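Local structure of endolysin (Clostridium phage phictp1, 5A6S) at residues L4-D9 and P26-A31; R14-L19 and Y43-N48. The protein is the truncated cell wall binding domain of a phage endolysin and probably helps hold that lytic enzyme on the clostridial cell wall. The protein carries 1 engineered substitution. One frame throughout, in Å; residues are numbered along the deposited sequence.

Both contacts are buried and share one parallel sheet: contact 1 pairs strand 3-7 with the outermost strand 27-29, whereas contact 2 lays helix 11-23 against strand 41-45, on the other side of strand 3-7. Contact 2 sits nearer the centre of the chain, about 3 Å from it centre to centre, against about 7 Å for contact 1. Their chemistry differs accordingly. Backbone hydrogen bonds dominate contact 1, with asparagine and aspartate side chains joining in where the strands end, but contact 2 is purely apolar. The two meet where Ala16 CB packs 3.6 Å from Val5 CG1, and probable backbone hydrogen bonds link Leu4 and Val6 to Tyr43.

Contact 1 (L4-D9 and P26-A31); sequences LVVYND and PTINNA
With chi1 at 62°, the Tyr7 ring takes the crowded position between its backbone N and carbonyl carbon and swings across to Asn29, whose CG is anti to the backbone N. Asn29 CA then lies over one ring face, a CH-pi contact 3.9 Å from the centroid. At the ring's edge, two in-plane waters bind Tyr7 OH, one also bound to Thr27 OG1, which in addition hydrogen-bonds to Glu17 OE2 of helix 11-23, and the other accepting from Asn29 ND2. The same ND2 donates to Asp9 OD1 over 2.8 Å, coming from above the carboxylate plane. Asn29 OD1 accepts from Ala31 N at 2.9 Å on a lone pair, forming an Asx turn, so both ends of this amide are gripped. Just past the strand ends, Asn30 ND2 gives a straight bond to Asn8 OD1 (2.9 Å, 168°) and another to Gln51 O. On the face bearing Val6, its CG2 lies alongside Ile28 CG2 at 3.8 Å. The backbones alternate as parallel strands do: Val5 N to Pro26 O, Ile28 N to Val5 O, Tyr7 N to Ile28 O, and Asn30 N to Tyr7 O. With helix 11-23 linking the strands, this is a beta-alpha-beta crossover unit.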
ATOM      1  N   LEU B   4       5.407   4.971  15.998  1.00 22.64           N
ATOM      2  CA  LEU B   4       4.721   3.798  15.491  1.00 22.91           C
ATOM      3  C   LEU B   4       3.456   4.242  14.734  1.00 22.82           C
ATOM      4  O   LEU B   4       2.779   5.190  15.142  1.00 24.80           O
ATOM      5  CB  LEU B   4       4.323   2.904  16.673  1.00 23.43           C
ATOM      6  CG  LEU B   4       3.643   1.603  16.438  1.00 21.50           C
ATOM      7  CD1 LEU B   4       4.474   0.642  15.617  1.00 20.73           C
ATOM      8  CD2 LEU B   4       3.319   0.956  17.777  1.00 23.89           C
ATOM      9  N   VAL B   5       3.161   3.543  13.625  1.00 21.18           N
ATOM     10  CA  VAL B   5       1.996   3.799  12.821  1.00 19.64           C
ATOM     11  C   VAL B   5       1.065   2.602  12.828  1.00 20.08           C
ATOM     12  O   VAL B   5       1.401   1.503  12.427  1.00 22.10           O
ATOM     13  CB  VAL B   5       2.382   4.181  11.391  1.00 19.71           C
ATOM     14  CG1 VAL B   5       1.160   4.679  10.640  1.00 21.49           C
ATOM     15  CG2 VAL B   5       3.458   5.257  11.392  1.00 20.31           C
ATOM     16  N   VAL B   6      -0.172   2.871  13.227  1.00 20.16           N
ATOM     17  CA  VAL B   6      -1.275   1.901  13.299  1.00 19.78           C
ATOM     18  C   VAL B   6      -2.255   2.123  12.136  1.00 17.51           C
ATOM     19  O   VAL B   6      -2.585   3.265  11.752  1.00 20.08           O
ATOM     20  CB  VAL B   6      -2.105   2.046  14.618  1.00 23.93           C
ATOM     21  CG1 VAL B   6      -2.999   0.827  14.840  1.00 22.84           C
ATOM     22  CG2 VAL B   6      -1.212   2.186  15.810  1.00 28.43           C
ATOM     23  N   TYR B   7      -2.681   1.022  11.572  1.00 19.60           N
ATOM     24  CA  TYR B   7      -3.647   0.970  10.472  1.00 19.72           C
ATOM     25  C   TYR B   7      -4.653  -0.157  10.752  1.00 18.98           C
ATOM     26  O   TYR B   7      -4.333  -1.119  11.439  1.00 21.25           O
ATOM     27  CB  TYR B   7      -2.922   0.727   9.155  1.00 18.57           C
ATOM     28  CG  TYR B   7      -2.216  -0.568   9.137  1.00 19.61           C
ATOM     29  CD1 TYR B   7      -2.854  -1.722   8.740  1.00 17.69           C
ATOM     30  CD2 TYR B   7      -0.912  -0.685   9.601  1.00 18.79           C
ATOM     31  CE1 TYR B   7      -2.188  -2.904   8.735  1.00 18.24           C
ATOM     32  CE2 TYR B   7      -0.255  -1.868   9.609  1.00 17.47           C
ATOM     33  CZ  TYR B   7      -0.864  -2.971   9.194  1.00 17.40           C
ATOM     34  OH  TYR B   7      -0.215  -4.141   9.238  1.00 21.40           O
ATOM     35  N   ASN B   8      -5.856  -0.018  10.188  1.00 21.79           N
ATOM     36  CA  ASN B   8      -6.769  -1.151  10.059  1.00 21.74           C
ATOM     37  C   ASN B   8      -6.575  -1.853   8.703  1.00 22.96           C
ATOM     38  O   ASN B   8      -6.155  -1.218   7.722  1.00 21.19           O
ATOM     39  CB  ASN B   8      -8.218  -0.631  10.184  1.00 23.58           C
ATOM     40  CG  ASN B   8      -8.482  -0.018  11.545  1.00 23.13           C
ATOM     41  OD1 ASN B   8      -8.623  -0.728  12.559  1.00 26.05           O
ATOM     42  ND2 ASN B   8      -8.523   1.262  11.580  1.00 24.25           N
ATOM     43  N   ASP B   9      -6.842  -3.148   8.657  1.00 22.81           N
ATOM     44  CA  ASP B   9      -6.828  -3.924   7.402  1.00 22.90           C
ATOM     45  C   ASP B   9      -7.383  -3.111   6.261  1.00 23.88           C
ATOM     46  O   ASP B   9      -8.463  -2.506   6.383  1.00 22.44           O
ATOM     47  CB  ASP B   9      -7.788  -5.098   7.510  1.00 24.76           C
ATOM     48  CG  ASP B   9      -7.252  -6.288   8.227  1.00 27.10           C
ATOM     49  OD1 ASP B   9      -6.039  -6.472   8.480  1.00 24.52           O
ATOM     50  OD2 ASP B   9      -8.123  -7.144   8.499  1.00 26.83           O
ATOM     51  N   PRO B  26       8.285   1.442  12.629  1.00 18.92           N
ATOM     52  CA  PRO B  26       7.417   0.304  12.302  1.00 19.10           C
ATOM     53  C   PRO B  26       5.942   0.685  12.059  1.00 18.28           C
ATOM     54  O   PRO B  26       5.500   1.764  12.419  1.00 16.70           O
ATOM     55  CB  PRO B  26       7.508  -0.587  13.526  1.00 20.09           C
ATOM     56  CG  PRO B  26       8.673  -0.071  14.320  1.00 20.67           C
ATOM     57  CD  PRO B  26       8.722   1.400  14.033  1.00 21.57           C
ATOM     58  N   THR B  27       5.183  -0.289  11.547  1.00 19.89           N
ATOM     59  CA  THR B  27       3.694  -0.183  11.504  1.00 17.69           C
ATOM     60  C   THR B  27       3.163  -1.332  12.292  1.00 17.58           C
ATOM     61  O   THR B  27       3.820  -2.339  12.483  1.00 18.32           O
ATOM     62  CB  THR B  27       3.148  -0.335  10.070  1.00 17.55           C
ATOM     63  OG1 THR B  27       3.494  -1.632   9.547  1.00 17.33           O
ATOM     64  CG2 THR B  27       3.724   0.797   9.156  1.00 20.09           C
ATOM     65  N   ILE B  28       1.921  -1.203  12.739  1.00 18.26           N
ATOM     66  CA  ILE B  28       1.283  -2.316  13.366  1.00 18.87           C
ATOM     67  C   ILE B  28      -0.203  -2.318  12.959  1.00 17.16           C
ATOM     68  O   ILE B  28      -0.853  -1.250  12.905  1.00 19.97           O
ATOM     69  CB  ILE B  28       1.456  -2.260  14.917  1.00 21.67           C
ATOM     70  CG1 ILE B  28       0.875  -3.505  15.579  1.00 21.84           C
ATOM     71  CG2 ILE B  28       0.809  -0.987  15.388  1.00 21.50           C
ATOM     72  CD1 ILE B  28       1.266  -3.802  17.055  1.00 23.21           C
ATOM     73  N   ASN B  29      -0.697  -3.519  12.687  1.00 15.71           N
ATOM     74  CA  ASN B  29      -2.116  -3.781  12.458  1.00 19.65           C
ATOM     75  C   ASN B  29      -2.874  -3.572  13.791  1.00 19.69           C
ATOM     76  O   ASN B  29      -2.544  -4.203  14.766  1.00 20.80           O
ATOM     77  CB  ASN B  29      -2.335  -5.160  11.916  1.00 19.23           C
ATOM     78  CG  ASN B  29      -3.754  -5.349  11.333  1.00 23.34           C
ATOM     79  OD1 ASN B  29      -4.789  -4.959  11.963  1.00 20.45           O
ATOM     80  ND2 ASN B  29      -3.799  -5.949  10.161  1.00 22.74           N
ATOM     81  N   ASN B  30      -3.785  -2.621  13.780  1.00 20.25           N
ATOM     82  CA  ASN B  30      -4.759  -2.367  14.864  1.00 24.52           C
ATOM     83  C   ASN B  30      -5.446  -3.575  15.483  1.00 25.25           C
ATOM     84  O   ASN B  30      -5.792  -3.504  16.655  1.00 25.94           O
ATOM     85  CB  ASN B  30      -5.853  -1.385  14.395  1.00 24.61           C
ATOM     86  CG  ASN B  30      -6.584  -0.647  15.589  1.00 28.55           C
ATOM     87  OD1 ASN B  30      -6.048  -0.414  16.689  1.00 30.95           O
ATOM     88  ND2 ASN B  30      -7.799  -0.247  15.318  1.00 23.50           N
ATOM     89  N   ALA B  31      -5.598  -4.667  14.761  1.00 24.70           N
ATOM     90  CA  ALA B  31      -6.164  -5.904  15.330  1.00 26.56           C
ATOM     91  C   ALA B  31      -5.231  -6.616  16.306  1.00 26.27           C
ATOM     92  O   ALA B  31      -5.669  -7.474  17.075  1.00 25.13           O
ATOM     93  CB  ALA B  31      -6.580  -6.854  14.224  1.00 27.27           C
TER
HETATM   94  O   HOH W   1       2.262  -4.455  10.160  1.00 18.51           O
HETATM   95  O   HOH W   2      -1.549  -6.522   8.134  1.00 21.81           O
HETATM   96  O   HOH W   3      -7.279  -4.530  11.142  1.00 21.98           O

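Contact 2 (R14-L19 and Y43-N48); sequences RAAEYL and YAVGGN
Helix 14-19 runs at 145° to strand 43-45, their axes 8.5 Å apart at closest approach, with Ala16 and Val45 the nearest CA pair at 5.7 Å. That spacing is close for a helix on a sheet, and the small side chains of Ala15 and Ala16 are what the helix presents at this point. Val45 points at the helix, and its two methyls divide the surface between them. CG1, anti to the backbone N (chi1 173°), meets Ala15 CB at 3.7 Å, while CG2, beside that N, touches Ala16 CA at 4.0 Å and Leu19 CD2 at 3.9 Å. One turn on from Ala15, Leu19 carries its CG anti to the backbone N (chi1 -176°), so that CD2 reaches the strand and also rests 4.0 Å from Tyr43 CB. Leu19 and Tyr43 cross at about a right angle, the methyl lying against CB and the adjoining CG and CD2 of the ring, and the phenol OH finds its hydrogen bond farther off, on Tyr75 OH of helix 65-77. No hydrogen bond joins the two segments; their direct contact is apolar packing. Met69 and Thr68 of helix 65-77 touch Ala15 and Val45 respectively, and Val5 of strand 3-7 adjoins both Ala16 and Val45. Two helices thus pack on this face of a parallel sheet of strand order 2-1-3-4, the apolar helix-on-sheet interior of an alpha/beta fold.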
ATOM      1  N   ARG B  14      -1.772   1.039   3.184  1.00 17.99           N
ATOM      2  CA  ARG B  14      -0.919   1.606   2.096  1.00 18.10           C
ATOM      3  C   ARG B  14      -0.392   2.936   2.545  1.00 19.03           C
ATOM      4  O   ARG B  14       0.818   3.183   2.478  1.00 19.96           O
ATOM      5  CB  ARG B  14      -1.731   1.806   0.850  1.00 16.70           C
ATOM      6  CG  ARG B  14      -2.376   0.511   0.301  1.00 16.67           C
ATOM      7  CD  ARG B  14      -3.440   0.916  -0.703  1.00 18.93           C
ATOM      8  NE  ARG B  14      -4.351  -0.205  -1.009  1.00 20.93           N
ATOM      9  CZ  ARG B  14      -5.509  -0.037  -1.654  1.00 21.30           C
ATOM     10  NH1 ARG B  14      -5.845   1.152  -2.097  1.00 18.09           N
ATOM     11  NH2 ARG B  14      -6.301  -1.069  -1.910  1.00 22.47           N
ATOM     12  N   ALA B  15      -1.307   3.779   3.028  1.00 16.38           N
ATOM     13  CA  ALA B  15      -0.966   5.074   3.521  1.00 17.51           C
ATOM     14  C   ALA B  15      -0.079   4.992   4.747  1.00 17.67           C
ATOM     15  O   ALA B  15       0.870   5.797   4.848  1.00 19.07           O
ATOM     16  CB  ALA B  15      -2.201   5.914   3.804  1.00 17.81           C
ATOM     17  N   ALA B  16      -0.350   4.029   5.627  1.00 18.64           N
ATOM     18  CA  ALA B  16       0.400   3.920   6.895  1.00 18.88           C
ATOM     19  C   ALA B  16       1.869   3.604   6.522  1.00 20.86           C
ATOM     20  O   ALA B  16       2.780   4.161   7.139  1.00 19.05           O
ATOM     21  CB  ALA B  16      -0.156   2.861   7.796  1.00 17.64           C
ATOM     22  N   GLU B  17       2.082   2.724   5.544  1.00 20.05           N
ATOM     23  CA  GLU B  17       3.429   2.383   5.114  1.00 19.49           C
ATOM     24  C   GLU B  17       4.229   3.566   4.525  1.00 20.89           C
ATOM     25  O   GLU B  17       5.404   3.630   4.805  1.00 19.57           O
ATOM     26  CB  GLU B  17       3.467   1.130   4.164  1.00 20.84           C
ATOM     27  CG  GLU B  17       2.910  -0.200   4.661  1.00 22.09           C
ATOM     28  CD  GLU B  17       3.620  -0.865   5.863  1.00 27.90           C
ATOM     29  OE1 GLU B  17       4.744  -0.401   6.194  1.00 23.83           O
ATOM     30  OE2 GLU B  17       3.050  -1.803   6.553  1.00 31.04           O
ATOM     31  N   TYR B  18       3.640   4.479   3.737  1.00 17.53           N
ATOM     32  CA  TYR B  18       4.308   5.687   3.336  1.00 19.12           C
ATOM     33  C   TYR B  18       4.686   6.557   4.539  1.00 21.44           C
ATOM     34  O   TYR B  18       5.792   7.078   4.598  1.00 18.05           O
ATOM     35  CB  TYR B  18       3.414   6.537   2.415  1.00 18.18           C
ATOM     36  CG  TYR B  18       3.293   5.993   0.976  1.00 16.35           C
ATOM     37  CD1 TYR B  18       4.375   6.027   0.109  1.00 16.27           C
ATOM     38  CD2 TYR B  18       2.089   5.583   0.474  1.00 15.35           C
ATOM     39  CE1 TYR B  18       4.299   5.501  -1.189  1.00 15.81           C
ATOM     40  CE2 TYR B  18       1.976   5.121  -0.826  1.00 14.19           C
ATOM     41  CZ  TYR B  18       3.092   5.066  -1.656  1.00 16.78           C
ATOM     42  OH  TYR B  18       2.936   4.648  -2.919  1.00 16.21           O
ATOM     43  N   LEU B  19       3.764   6.714   5.490  1.00 18.21           N
ATOM     44  CA  LEU B  19       4.132   7.480   6.688  1.00 18.01           C
ATOM     45  C   LEU B  19       5.311   6.831   7.470  1.00 19.01           C
ATOM     46  O   LEU B  19       6.242   7.525   7.920  1.00 20.23           O
ATOM     47  CB  LEU B  19       2.894   7.654   7.577  1.00 19.57           C
ATOM     48  CG  LEU B  19       3.077   8.523   8.822  1.00 21.11           C
ATOM     49  CD1 LEU B  19       3.505   9.920   8.435  1.00 19.75           C
ATOM     50  CD2 LEU B  19       1.805   8.542   9.695  1.00 19.04           C
ATOM     51  N   TYR B  43       0.902   7.232  15.824  1.00 25.33           N
ATOM     52  CA  TYR B  43       0.151   7.753  14.723  1.00 23.55           C
ATOM     53  C   TYR B  43      -0.838   6.683  14.316  1.00 22.93           C
ATOM     54  O   TYR B  43      -0.538   5.478  14.340  1.00 21.36           O
ATOM     55  CB  TYR B  43       1.083   8.024  13.564  1.00 24.34           C
ATOM     56  CG  TYR B  43       1.975   9.180  13.706  1.00 24.37           C
ATOM     57  CD1 TYR B  43       3.188   9.060  14.355  1.00 24.03           C
ATOM     58  CD2 TYR B  43       1.628  10.413  13.196  1.00 23.02           C
ATOM     59  CE1 TYR B  43       4.046  10.126  14.431  1.00 24.39           C
ATOM     60  CE2 TYR B  43       2.486  11.482  13.282  1.00 27.97           C
ATOM     61  CZ  TYR B  43       3.700  11.305  13.902  1.00 26.43           C
ATOM     62  OH  TYR B  43       4.534  12.337  14.021  1.00 32.92           O
ATOM     63  N   ALA B  44      -2.043   7.130  13.999  1.00 24.97           N
ATOM     64  CA  ALA B  44      -3.044   6.265  13.377  1.00 23.02           C
ATOM     65  C   ALA B  44      -3.371   6.836  12.032  1.00 22.69           C
ATOM     66  O   ALA B  44      -3.511   8.048  11.906  1.00 23.43           O
ATOM     67  CB  ALA B  44      -4.331   6.240  14.187  1.00 23.15           C
ATOM     68  N   VAL B  45      -3.639   5.941  11.062  1.00 21.14           N
ATOM     69  CA  VAL B  45      -3.956   6.336   9.724  1.00 20.36           C
ATOM     70  C   VAL B  45      -5.334   5.761   9.301  1.00 20.40           C
ATOM     71  O   VAL B  45      -5.518   4.543   9.243  1.00 22.22           O
ATOM     72  CB  VAL B  45      -2.846   5.961   8.701  1.00 22.29           C
ATOM     73  CG1 VAL B  45      -3.322   6.261   7.283  1.00 22.91           C
ATOM     74  CG2 VAL B  45      -1.580   6.786   8.960  1.00 21.43           C
ATOM     75  N   GLY B  46      -6.255   6.669   8.967  1.00 24.37           N
ATOM     76  CA  GLY B  46      -7.563   6.282   8.538  1.00 23.56           C
ATOM     77  C   GLY B  46      -8.540   6.123   9.693  1.00 27.14           C
ATOM     78  O   GLY B  46      -8.146   5.782  10.786  1.00 24.79           O
ATOM     79  N   GLY B  47      -9.819   6.329   9.398  1.00 27.13           N
ATOM     80  CA  GLY B  47     -10.906   5.950  10.317  1.00 28.40           C
ATOM     81  C   GLY B  47     -11.100   6.970  11.398  1.00 28.23           C
ATOM     82  O   GLY B  47     -10.917   8.167  11.158  1.00 28.38           O
ATOM     83  N   ASN B  48     -11.488   6.522  12.593  1.00 32.01           N
ATOM     84  CA  ASN B  48     -11.811   7.476  13.661  1.00 32.72           C
ATOM     85  C   ASN B  48     -11.100   7.136  14.946  1.00 29.57           C
ATOM     86  O   ASN B  48     -10.738   5.990  15.187  1.00 27.09           O
ATOM     87  CB  ASN B  48     -13.352   7.621  13.919  1.00 37.27           C
ATOM     88  CG  ASN B  48     -13.993   6.317  14.235  1.00 37.22           C
ATOM     89  OD1 ASN B  48     -14.082   5.911  15.394  1.00 47.83           O
ATOM     90  ND2 ASN B  48     -14.351   5.590  13.207  1.00 39.21           N
TER